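Local coordinates for USG-1 protein homolog (PDB 2HJS), which is probably an oxidoreductase of the aspartate-semialdehyde dehydrogenase family, acting on aldehydes with NAD or NADP as acceptor, and pairs into a dimer, at residues Cys132-Glu137 with Asp246-Thr251; Leu154-Cys159 with Leu233-Ile238; Ala178-Ala183 with Asp192-Phe197; Ser161-Gly166 with Ser315-Lys320. One frame throughout, in Å; residues are numbered along the deposited sequence.

Contact 1 of 4, residues Cys132-Glu137 with Asp246-Thr251; sequences CAVAAE and DSLSVT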
loop_
_atom_site.group_PDB
_atom_site.type_symbol
_atom_site.label_atom_id
_atom_site.label_comp_id
_atom_site.label_asym_id
_atom_site.label_seq_id
_atom_site.Cartn_x
_atom_site.Cartn_y
_atom_site.Cartn_z
ATOM N N CYS A 132 18.661 5.394 2.877
ATOM C CA CYS A 132 17.333 5.963 3.117
ATOM C C CYS A 132 16.545 5.003 4.022
ATOM O O CYS A 132 16.856 3.815 4.078
ATOM C CB CYS A 132 16.598 6.220 1.801
ATOM S SG CYS A 132 16.078 4.759 0.953
ATOM N N ALA A 133 15.569 5.532 4.753
ATOM C CA ALA A 133 14.829 4.762 5.733
ATOM C C ALA A 133 14.255 3.457 5.182
ATOM O O ALA A 133 14.379 2.394 5.822
ATOM C CB ALA A 133 13.701 5.608 6.356
ATOM N N VAL A 134 13.618 3.522 4.010
ATOM C CA VAL A 134 12.955 2.316 3.503
ATOM C C VAL A 134 13.962 1.193 3.221
ATOM O O VAL A 134 13.725 0.046 3.604
ATOM C CB VAL A 134 12.093 2.601 2.247
ATOM C CG1 VAL A 134 11.656 1.281 1.581
ATOM C CG2 VAL A 134 10.870 3.418 2.645
ATOM N N ALA A 135 15.068 1.520 2.552
ATOM C CA ALA A 135 16.095 0.538 2.270
ATOM C C ALA A 135 16.709 0.007 3.580
ATOM O O ALA A 135 17.015 -1.190 3.688
ATOM C CB ALA A 135 17.186 1.143 1.406
ATOM N N ALA A 136 16.876 0.889 4.562
ATOM C CA ALA A 136 17.477 0.487 5.849
ATOM C C ALA A 136 16.604 -0.506 6.553
ATOM O O ALA A 136 17.101 -1.489 7.089
ATOM C CB ALA A 136 17.721 1.718 6.763
ATOM N N GLU A 137 15.296 -0.257 6.535
ATOM C CA GLU A 137 14.328 -1.113 7.241
ATOM C C GLU A 137 14.101 -2.450 6.523
ATOM O O GLU A 137 14.013 -3.495 7.154
ATOM C CB GLU A 137 13.014 -0.357 7.485
ATOM C CG GLU A 137 13.241 0.893 8.339
ATOM C CD GLU A 137 12.333 2.081 7.972
ATOM O OE1 GLU A 137 11.556 2.000 6.974
ATOM O OE2 GLU A 137 12.415 3.104 8.699
ATOM N N ASP A 246 7.223 4.240 8.045
ATOM C CA ASP A 246 7.145 3.456 6.801
ATOM C C ASP A 246 6.376 2.170 7.068
ATOM O O ASP A 246 6.605 1.548 8.094
ATOM C CB ASP A 246 8.545 3.072 6.317
ATOM C CG ASP A 246 9.371 4.270 5.914
ATOM O OD1 ASP A 246 8.817 5.271 5.367
ATOM O OD2 ASP A 246 10.592 4.199 6.148
ATOM N N SER A 247 5.466 1.793 6.168
ATOM C CA SER A 247 4.754 0.517 6.220
ATOM C C SER A 247 5.103 -0.295 4.955
ATOM O O SER A 247 4.788 0.125 3.851
ATOM C CB SER A 247 3.232 0.744 6.280
ATOM O OG SER A 247 2.890 1.588 7.377
ATOM N N LEU A 248 5.753 -1.443 5.113
ATOM C CA LEU A 248 6.261 -2.177 3.957
ATOM C C LEU A 248 5.577 -3.531 3.817
ATOM O O LEU A 248 5.462 -4.260 4.792
ATOM C CB LEU A 248 7.775 -2.412 4.075
ATOM C CG LEU A 248 8.675 -1.235 4.502
ATOM C CD1 LEU A 248 10.137 -1.681 4.508
ATOM C CD2 LEU A 248 8.478 -0.046 3.558
ATOM N N SER A 249 5.142 -3.858 2.603
ATOM C CA SER A 249 4.643 -5.187 2.309
ATOM C C SER A 249 5.634 -5.881 1.376
ATOM O O SER A 249 5.887 -5.438 0.261
ATOM C CB SER A 249 3.247 -5.115 1.695
ATOM O OG SER A 249 2.841 -6.416 1.323
ATOM N N VAL A 250 6.216 -6.966 1.874
ATOM C CA VAL A 250 7.311 -7.658 1.208
ATOM C C VAL A 250 6.866 -9.069 0.823
ATOM O O VAL A 250 6.186 -9.725 1.600
ATOM C CB VAL A 250 8.546 -7.707 2.158
ATOM C CG1 VAL A 250 9.735 -8.444 1.519
ATOM C CG2 VAL A 250 8.978 -6.263 2.603
ATOM N N THR A 251 7.223 -9.518 -0.383
ATOM C CA THR A 251 7.063 -10.922 -0.802
ATOM C C THR A 251 8.411 -11.464 -1.239
ATOM O O THR A 251 9.058 -10.897 -2.124
ATOM C CB THR A 251 6.111 -11.076 -1.987
ATOM O OG1 THR A 251 4.939 -10.313 -1.735
ATOM C CG2 THR A 251 5.707 -12.550 -2.198
#
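D246 and E137 bring two carboxyl groups together beneath a helix start, an instructive case of acids meeting in a buried setting. Followed outward, D246 first offers CB, which lies 3.3 Å from E137 OE1. Its CG, set beside the backbone N and anti to the carbonyl carbon (chi1 -65°), comes to 3.7 Å from V134 CG2. OD1 also has V134 CG2 as its neighbour. OD2 is the busiest atom: it lies 3.4 Å from A133 CB, packs on V134 CG2, and approaches E137 OE1 to 2.5 Å. The two side chains cross at about a right angle, with carboxylate planes 61° apart. Beyond this polar pair the contact turns apolar, V134 CG1 meeting L248 CD2 at 4.0 Å. The axis of the first helical turn passes 9.6 Å from that of strand segment 246-251, as the helix packs on one face of the mixed sheet of the dimerisation domain. Strands 151-160 and 308-315 flank strand 246-254, helix 213-225 packs against V134, and N317 of helix 317-336 borders both A133 and D246.

Contact 2 of 4, residues Leu154-Cys159 with Leu233-Ile238; sequences LNLTAC and LNVTCI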
loop_
_atom_site.group_PDB
_atom_site.type_symbol
_atom_site.label_atom_id
_atom_site.label_comp_id
_atom_site.label_asym_id
_atom_site.label_seq_id
_atom_site.Cartn_x
_atom_site.Cartn_y
_atom_site.Cartn_z
ATOM N N LEU A 154 12.354 -10.597 -5.021
ATOM C CA LEU A 154 11.953 -9.797 -3.888
ATOM C C LEU A 154 10.999 -8.721 -4.383
ATOM O O LEU A 154 11.370 -7.919 -5.226
ATOM C CB LEU A 154 13.196 -9.177 -3.249
ATOM C CG LEU A 154 13.057 -8.264 -2.037
ATOM C CD1 LEU A 154 12.360 -8.989 -0.938
ATOM C CD2 LEU A 154 14.455 -7.843 -1.574
ATOM N N ASN A 155 9.770 -8.738 -3.884
ATOM C CA ASN A 155 8.808 -7.693 -4.200
ATOM C C ASN A 155 8.576 -6.810 -2.980
ATOM O O ASN A 155 8.335 -7.307 -1.885
ATOM C CB ASN A 155 7.494 -8.264 -4.704
ATOM C CG ASN A 155 6.611 -7.196 -5.376
ATOM O OD1 ASN A 155 5.846 -6.463 -4.711
ATOM N ND2 ASN A 155 6.728 -7.093 -6.676
ATOM N N LEU A 156 8.705 -5.503 -3.181
ATOM C CA LEU A 156 8.435 -4.527 -2.139
ATOM C C LEU A 156 7.383 -3.525 -2.595
ATOM O O LEU A 156 7.522 -2.900 -3.643
ATOM C CB LEU A 156 9.718 -3.799 -1.743
ATOM C CG LEU A 156 9.598 -2.547 -0.869
ATOM C CD1 LEU A 156 9.083 -2.866 0.569
ATOM C CD2 LEU A 156 10.951 -1.846 -0.814
ATOM N N THR A 157 6.317 -3.391 -1.808
ATOM C CA THR A 157 5.407 -2.260 -1.945
ATOM C C THR A 157 5.558 -1.431 -0.672
ATOM O O THR A 157 5.175 -1.869 0.407
ATOM C CB THR A 157 3.941 -2.693 -2.094
ATOM O OG1 THR A 157 3.810 -3.547 -3.236
ATOM C CG2 THR A 157 3.029 -1.474 -2.273
ATOM N N ALA A 158 6.109 -0.235 -0.797
ATOM C CA ALA A 158 6.351 0.596 0.362
ATOM C C ALA A 158 5.313 1.695 0.438
ATOM O O ALA A 158 5.156 2.451 -0.518
ATOM C CB ALA A 158 7.758 1.196 0.287
ATOM N N CYS A 159 4.590 1.771 1.547
ATOM C CA CYS A 159 3.615 2.845 1.769
ATOM C C CYS A 159 4.242 3.880 2.674
ATOM O O CYS A 159 4.468 3.628 3.871
ATOM C CB CYS A 159 2.338 2.303 2.384
ATOM S SG CYS A 159 1.550 1.063 1.297
ATOM N N LEU A 233 15.181 -7.196 -7.323
ATOM C CA LEU A 233 14.282 -6.412 -6.494
ATOM C C LEU A 233 13.243 -5.664 -7.352
ATOM O O LEU A 233 13.600 -5.025 -8.329
ATOM C CB LEU A 233 15.083 -5.359 -5.776
ATOM C CG LEU A 233 14.624 -4.771 -4.444
ATOM C CD1 LEU A 233 15.002 -3.270 -4.360
ATOM C CD2 LEU A 233 13.178 -4.978 -4.082
ATOM N N ASN A 234 11.977 -5.703 -6.958
ATOM C CA ASN A 234 10.971 -4.853 -7.583
ATOM C C ASN A 234 10.348 -3.945 -6.519
ATOM O O ASN A 234 9.857 -4.439 -5.504
ATOM C CB ASN A 234 9.934 -5.722 -8.313
ATOM C CG ASN A 234 8.901 -4.909 -9.060
ATOM O OD1 ASN A 234 7.990 -4.335 -8.455
ATOM N ND2 ASN A 234 8.997 -4.904 -10.395
ATOM N N VAL A 235 10.428 -2.620 -6.736
ATOM C CA VAL A 235 10.057 -1.611 -5.724
ATOM C C VAL A 235 8.986 -0.679 -6.237
ATOM O O VAL A 235 9.179 -0.064 -7.270
ATOM C CB VAL A 235 11.177 -0.591 -5.413
ATOM C CG1 VAL A 235 10.914 0.092 -4.054
ATOM C CG2 VAL A 235 12.504 -1.189 -5.460
ATOM N N THR A 236 7.913 -0.526 -5.463
ATOM C CA THR A 236 6.926 0.503 -5.666
ATOM C C THR A 236 6.815 1.309 -4.376
ATOM O O THR A 236 6.586 0.743 -3.299
ATOM C CB THR A 236 5.560 -0.114 -6.006
ATOM O OG1 THR A 236 5.730 -1.002 -7.118
ATOM C CG2 THR A 236 4.546 0.964 -6.377
ATOM N N CYS A 237 6.989 2.623 -4.477
ATOM C CA CYS A 237 6.721 3.496 -3.334
ATOM C C CYS A 237 5.470 4.318 -3.563
ATOM O O CYS A 237 5.378 5.098 -4.515
ATOM C CB CYS A 237 7.907 4.410 -3.020
ATOM S SG CYS A 237 9.337 3.467 -2.490
ATOM N N ILE A 238 4.529 4.153 -2.649
ATOM C CA ILE A 238 3.239 4.806 -2.705
ATOM C C ILE A 238 3.226 5.850 -1.599
ATOM O O ILE A 238 3.852 5.661 -0.554
ATOM C CB ILE A 238 2.141 3.743 -2.457
ATOM C CG1 ILE A 238 2.002 2.869 -3.689
ATOM C CG2 ILE A 238 0.784 4.344 -2.084
ATOM C CD1 ILE A 238 1.389 1.521 -3.282
HETATM O O HOH W 1 6.566 -3.506 -6.232
#
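The side-chain amides of N155 and N234 lie side by side and point the same way, their planes 13° apart. They are nearly parallel but strongly offset, N155 CG standing 4.9 Å from N234 CG, so neither covers the other. N234 ND2 donates to Q308 and N310 of the second subunit, and a water lies 2.8 Å from N234 OD1. That water also bonds L156 O and T236 OG1; it cannot donate to all its neighbours at once.

Below these groups runs a regular parallel pairing, L154 level with L233 and C159 with I238. Five backbone bonds hold it, from N234 N to L154 O at one end to I238 N to A158 O at the other, the latter 2.8 Å and nearly straight (177°). CA-H...O contacts, such as C237 CA to A158 O at 3.4 Å, accompany them. On the apolar face L154 CG rests against L233 CD2 (3.9 Å), L156 CD2 against V235 CG1 (3.8 Å), and A158 CB against C237 SG. Helices 133-145 and 213-225 cover this side. On the other face T157 CG2 touches I238 CD1 at 3.6 Å, while T157 OG1 bonds its counterpart T157 of the second subunit.

The chemistry therefore differs by face: the side toward the chain's own helices is apolar, whereas the side toward the dimer partner mixes amides, hydroxyls and a water with the apolar I238, which packs on W312 of the second subunit, consistent with the dimerisation role assigned to this domain.

Contact 3 of 4, residues Ala178-Ala183 with Asp192-Phe197; sequences AELLNA and DRQIAF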
loop_
_atom_site.group_PDB
_atom_site.type_symbol
_atom_site.label_atom_id
_atom_site.label_comp_id
_atom_site.label_asym_id
_atom_site.label_seq_id
_atom_site.Cartn_x
_atom_site.Cartn_y
_atom_site.Cartn_z
ATOM N N ALA A 178 -7.957 19.013 7.294
ATOM C CA ALA A 178 -8.815 19.939 8.027
ATOM C C ALA A 178 -9.772 20.692 7.103
ATOM O O ALA A 178 -10.971 20.771 7.389
ATOM C CB ALA A 178 -7.970 20.914 8.824
ATOM N N GLU A 179 -9.244 21.241 6.008
ATOM C CA GLU A 179 -10.058 21.921 5.009
ATOM C C GLU A 179 -11.246 21.052 4.582
ATOM O O GLU A 179 -12.376 21.524 4.542
ATOM C CB GLU A 179 -9.216 22.308 3.792
ATOM C CG GLU A 179 -8.399 23.580 3.972
ATOM C CD GLU A 179 -7.177 23.666 3.042
ATOM O OE1 GLU A 179 -6.966 22.750 2.198
ATOM O OE2 GLU A 179 -6.422 24.665 3.164
ATOM N N LEU A 180 -10.989 19.777 4.290
ATOM C CA LEU A 180 -12.043 18.865 3.855
ATOM C C LEU A 180 -13.058 18.559 4.953
ATOM O O LEU A 180 -14.270 18.520 4.690
ATOM C CB LEU A 180 -11.454 17.560 3.324
ATOM C CG LEU A 180 -10.671 17.612 2.021
ATOM C CD1 LEU A 180 -9.986 16.293 1.828
ATOM C CD2 LEU A 180 -11.578 17.943 0.826
ATOM N N LEU A 181 -12.567 18.355 6.174
ATOM C CA LEU A 181 -13.431 17.964 7.283
ATOM C C LEU A 181 -14.421 19.044 7.713
ATOM O O LEU A 181 -15.551 18.729 8.088
ATOM C CB LEU A 181 -12.627 17.417 8.468
ATOM C CG LEU A 181 -12.172 15.952 8.326
ATOM C CD1 LEU A 181 -11.492 15.477 9.600
ATOM C CD2 LEU A 181 -13.312 14.996 7.947
ATOM N N ASN A 182 -14.022 20.310 7.654
ATOM C CA ASN A 182 -14.997 21.373 7.881
ATOM C C ASN A 182 -15.461 22.089 6.596
ATOM O O ASN A 182 -15.781 23.285 6.605
ATOM C CB ASN A 182 -14.577 22.325 9.015
ATOM C CG ASN A 182 -13.155 22.805 8.888
ATOM O OD1 ASN A 182 -12.287 22.426 9.682
ATOM N ND2 ASN A 182 -12.902 23.658 7.897
ATOM N N ALA A 183 -15.509 21.313 5.509
ATOM C CA ALA A 183 -16.110 21.702 4.220
ATOM C C ALA A 183 -15.647 23.056 3.652
ATOM O O ALA A 183 -16.469 23.897 3.247
ATOM C CB ALA A 183 -17.653 21.621 4.293
ATOM N N ASP A 192 0.022 19.379 -6.315
ATOM C CA ASP A 192 -0.958 19.986 -7.230
ATOM C C ASP A 192 -2.260 19.173 -7.251
ATOM O O ASP A 192 -3.156 19.417 -8.073
ATOM C CB ASP A 192 -0.369 20.175 -8.644
ATOM C CG ASP A 192 0.051 18.843 -9.320
ATOM O OD1 ASP A 192 0.320 17.813 -8.633
ATOM O OD2 ASP A 192 0.127 18.854 -10.576
ATOM N N ARG A 193 -2.351 18.218 -6.324
ATOM C CA ARG A 193 -3.544 17.401 -6.152
ATOM C C ARG A 193 -3.760 17.087 -4.665
ATOM O O ARG A 193 -2.887 17.342 -3.825
ATOM C CB ARG A 193 -3.428 16.114 -6.982
ATOM C CG ARG A 193 -2.474 15.065 -6.395
ATOM C CD ARG A 193 -1.540 14.516 -7.451
ATOM N NE ARG A 193 -2.232 13.580 -8.322
ATOM C CZ ARG A 193 -1.873 13.284 -9.569
ATOM N NH1 ARG A 193 -0.808 13.843 -10.154
ATOM N NH2 ARG A 193 -2.607 12.413 -10.245
ATOM N N GLN A 194 -4.927 16.532 -4.365
ATOM C CA GLN A 194 -5.292 16.157 -3.018
ATOM C C GLN A 194 -4.462 14.990 -2.504
ATOM O O GLN A 194 -4.331 13.959 -3.160
ATOM C CB GLN A 194 -6.769 15.801 -2.966
ATOM C CG GLN A 194 -7.305 15.639 -1.564
ATOM C CD GLN A 194 -8.758 15.270 -1.548
ATOM O OE1 GLN A 194 -9.572 15.864 -2.266
ATOM N NE2 GLN A 194 -9.107 14.285 -0.713
ATOM N N ILE A 195 -3.880 15.169 -1.328
ATOM C CA ILE A 195 -3.217 14.061 -0.639
ATOM C C ILE A 195 -4.046 13.509 0.530
ATOM O O ILE A 195 -3.935 12.327 0.863
ATOM C CB ILE A 195 -1.783 14.422 -0.195
ATOM C CG1 ILE A 195 -1.774 15.491 0.906
ATOM C CG2 ILE A 195 -0.952 14.902 -1.427
ATOM C CD1 ILE A 195 -0.372 15.757 1.461
ATOM N N ALA A 196 -4.866 14.366 1.137
ATOM C CA ALA A 196 -5.754 13.972 2.214
ATOM C C ALA A 196 -6.650 12.805 1.760
ATOM O O ALA A 196 -7.196 12.826 0.650
ATOM C CB ALA A 196 -6.605 15.175 2.667
ATOM N N PHE A 197 -6.775 11.787 2.614
ATOM C CA PHE A 197 -7.603 10.611 2.311
ATOM C C PHE A 197 -7.345 10.030 0.892
ATOM O O PHE A 197 -8.255 9.533 0.245
ATOM C CB PHE A 197 -9.092 10.950 2.500
ATOM C CG PHE A 197 -9.419 11.580 3.829
ATOM C CD1 PHE A 197 -9.308 10.847 5.011
ATOM C CD2 PHE A 197 -9.872 12.891 3.889
ATOM C CE1 PHE A 197 -9.639 11.420 6.246
ATOM C CE2 PHE A 197 -10.209 13.485 5.119
ATOM C CZ PHE A 197 -10.085 12.744 6.299
#
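L180 and L181, on the last turn of helix 167-181, meet the returning chain at Q194, A196 and F197 just where a Schellman motif ends the helix. A183, with positive phi, is the C-prime residue of that motif: its N bonds L180 O at 3.2 Å, and R184 N reaches E179 O. The closer packing gathers round one methyl group. L180 CD1, carried anti to CA by chi2 of 170°, lies 3.4 Å from Q194 NE2, 3.7 Å from A196 CB and 4.0 Å from F197 CD2. L180 and Q194 reach toward each other tip to tip, whereas the phenyl ring receives the methyl at its edge, near the ring plane.

L181 makes a looser approach. Its CD2 comes no nearer than 4.3 Å to F197 CZ, from an oblique direction, and both leucines remain partly open to solvent. Past them N182 and A183 are exposed, as is D192 at the start of the other segment. The second subunit closes part of this region: its F243 ring meets that of F197, its T177 packs on L181 and F197, and its D280 forms a salt bridge with R193. What holds the Q194 amide beside L180 lies within its own segment: NE2 donates to A196 O over 2.8 Å in a nearly straight bond (171°), the carbonyl oxygen lying close to the amide plane although the nitrogen sits above the plane of the carbonyl.

Contact 4 of 4, residues Ser161-Gly166 with Ser315-Lys320; sequences SVSSLG and SDNVRK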
loop_
_atom_site.group_PDB
_atom_site.type_symbol
_atom_site.label_atom_id
_atom_site.label_comp_id
_atom_site.label_asym_id
_atom_site.label_seq_id
_atom_site.Cartn_x
_atom_site.Cartn_y
_atom_site.Cartn_z
ATOM N N SER A 161 4.741 7.504 4.598
ATOM C CA SER A 161 4.035 8.612 5.255
ATOM C C SER A 161 4.499 9.949 4.673
ATOM O O SER A 161 5.553 10.010 4.026
ATOM C CB SER A 161 4.376 8.600 6.736
ATOM O OG SER A 161 5.738 8.955 6.931
ATOM N N VAL A 162 3.746 11.021 4.914
ATOM C CA VAL A 162 4.131 12.344 4.410
ATOM C C VAL A 162 5.394 12.926 5.043
ATOM O O VAL A 162 5.988 13.849 4.482
ATOM C CB VAL A 162 2.983 13.391 4.502
ATOM C CG1 VAL A 162 1.888 13.039 3.520
ATOM C CG2 VAL A 162 2.457 13.546 5.939
ATOM N N SER A 163 5.790 12.421 6.220
ATOM C CA SER A 163 7.054 12.863 6.838
ATOM C C SER A 163 8.250 12.515 5.940
ATOM O O SER A 163 9.309 13.078 6.096
ATOM C CB SER A 163 7.250 12.255 8.222
ATOM O OG SER A 163 7.421 10.851 8.110
ATOM N N SER A 164 8.068 11.596 4.986
ATOM C CA SER A 164 9.122 11.295 4.013
ATOM C C SER A 164 9.486 12.527 3.157
ATOM O O SER A 164 10.567 12.584 2.576
ATOM C CB SER A 164 8.706 10.121 3.121
ATOM O OG SER A 164 8.910 8.860 3.772
ATOM N N LEU A 165 8.577 13.502 3.105
ATOM C CA LEU A 165 8.758 14.761 2.371
ATOM C C LEU A 165 9.123 15.903 3.309
ATOM O O LEU A 165 9.087 17.077 2.920
ATOM C CB LEU A 165 7.474 15.136 1.594
ATOM C CG LEU A 165 6.796 14.025 0.767
ATOM C CD1 LEU A 165 5.416 14.469 0.359
ATOM C CD2 LEU A 165 7.621 13.623 -0.444
ATOM N N GLY A 166 9.466 15.566 4.548
ATOM C CA GLY A 166 9.882 16.563 5.517
ATOM C C GLY A 166 8.697 17.158 6.237
ATOM O O GLY A 166 7.570 16.728 6.019
ATOM N N SER A 315 8.225 0.763 10.708
ATOM C CA SER A 315 9.349 1.395 11.395
ATOM C C SER A 315 9.203 2.904 11.350
ATOM O O SER A 315 8.577 3.460 10.422
ATOM C CB SER A 315 10.652 1.020 10.688
ATOM O OG SER A 315 11.760 1.164 11.582
ATOM N N ASP A 316 9.793 3.552 12.342
ATOM C CA ASP A 316 9.886 5.003 12.401
ATOM C C ASP A 316 10.987 5.464 11.424
ATOM O O ASP A 316 12.187 5.327 11.698
ATOM C CB ASP A 316 10.176 5.445 13.850
ATOM C CG ASP A 316 10.160 6.953 14.026
ATOM O OD1 ASP A 316 10.429 7.683 13.031
ATOM O OD2 ASP A 316 9.898 7.406 15.171
ATOM N N ASN A 317 10.563 5.982 10.267
ATOM C CA ASN A 317 11.489 6.427 9.230
ATOM C C ASN A 317 12.452 7.516 9.704
ATOM O O ASN A 317 13.595 7.558 9.282
ATOM C CB ASN A 317 10.712 6.900 7.989
ATOM C CG ASN A 317 9.713 7.996 8.307
ATOM O OD1 ASN A 317 8.871 7.861 9.206
ATOM N ND2 ASN A 317 9.824 9.107 7.586
ATOM N N VAL A 318 12.005 8.377 10.606
ATOM C CA VAL A 318 12.862 9.450 11.096
ATOM C C VAL A 318 13.874 8.991 12.164
ATOM O O VAL A 318 15.092 9.108 11.974
ATOM C CB VAL A 318 12.025 10.643 11.582
ATOM C CG1 VAL A 318 12.919 11.705 12.261
ATOM C CG2 VAL A 318 11.261 11.254 10.385
ATOM N N ARG A 319 13.353 8.472 13.273
ATOM C CA ARG A 319 14.158 8.063 14.417
ATOM C C ARG A 319 14.979 6.804 14.112
ATOM O O ARG A 319 16.164 6.761 14.436
ATOM C CB ARG A 319 13.256 7.800 15.616
ATOM C CG ARG A 319 14.026 7.403 16.888
ATOM C CD ARG A 319 13.082 6.874 17.958
ATOM N NE ARG A 319 13.813 6.351 19.115
ATOM C CZ ARG A 319 14.287 7.090 20.125
ATOM N NH1 ARG A 319 14.103 8.404 20.141
ATOM N NH2 ARG A 319 14.953 6.510 21.124
ATOM N N LYS A 320 14.335 5.786 13.519
ATOM C CA LYS A 320 14.963 4.481 13.332
ATOM C C LYS A 320 15.650 4.311 11.961
ATOM O O LYS A 320 16.859 4.180 11.903
ATOM C CB LYS A 320 13.967 3.332 13.585
ATOM C CG LYS A 320 14.514 1.936 13.182
ATOM C CD LYS A 320 15.814 1.593 13.996
ATOM C CE LYS A 320 16.304 0.165 13.759
ATOM N NZ LYS A 320 15.436 -0.905 14.338
#
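N317 and S163 bury the greater part of this contact, and a single hydrogen bond joins them. N317 ND2 donates to S163 OG at 3.0 Å with an angle of 157°, the hydroxyl oxygen lying near the amide plane. N317 CG lies between its backbone N and carbonyl carbon (chi1 56°), and from there the amide meets S163. S163 OG shares a second bond with S161 OG, 2.8 Å away, in which either hydroxyl could donate. S161 OG is itself weakly bonded to F243 O, while the other end of the N317 amide is settled by G245, whose N donates to N317 OD1.

The contact joins the 3-10 turn 162-164, between strand 151-160 and helix 167-181, to the capped start of helix 317-336. The N-cap is D316, whose OD1 accepts from R319 N at 3.0 Å, met from above the carboxylate plane, and more weakly from V318 N.

S164, V318 and S161 contribute the rest of the buried surface. S164 OG stands 3.9 Å from N317 ND2, and V318 CG2 comes to 4.5 Å from S163 OG. A dioxane molecule, probably picked up from the crystallisation medium, lies near the N317 side chain.

Overall arrangement
Contacts 1 and 2 share one sheet: their centres are 8 Å apart, and strand 246-254 runs antiparallel beside strand 151-160, with S247 O 2.8 Å from C159 N. Contact 4, centred 11 Å from contact 1, joins it through the next strand, D246 N approaching S315 O at 2.8 Å, and through N317, which packs on D246. The bound dioxane lies about 4 Å from the side chain of N317 and may mark a pocket. Contact 3 is peripheral, its centre about 27 Å from that of contact 1, but it touches contact 4 where I195 CD1 meets V162 CG1 at 4.1 Å. Contacts 1, 2 and 3 all reach the second subunit; contact 4 does not.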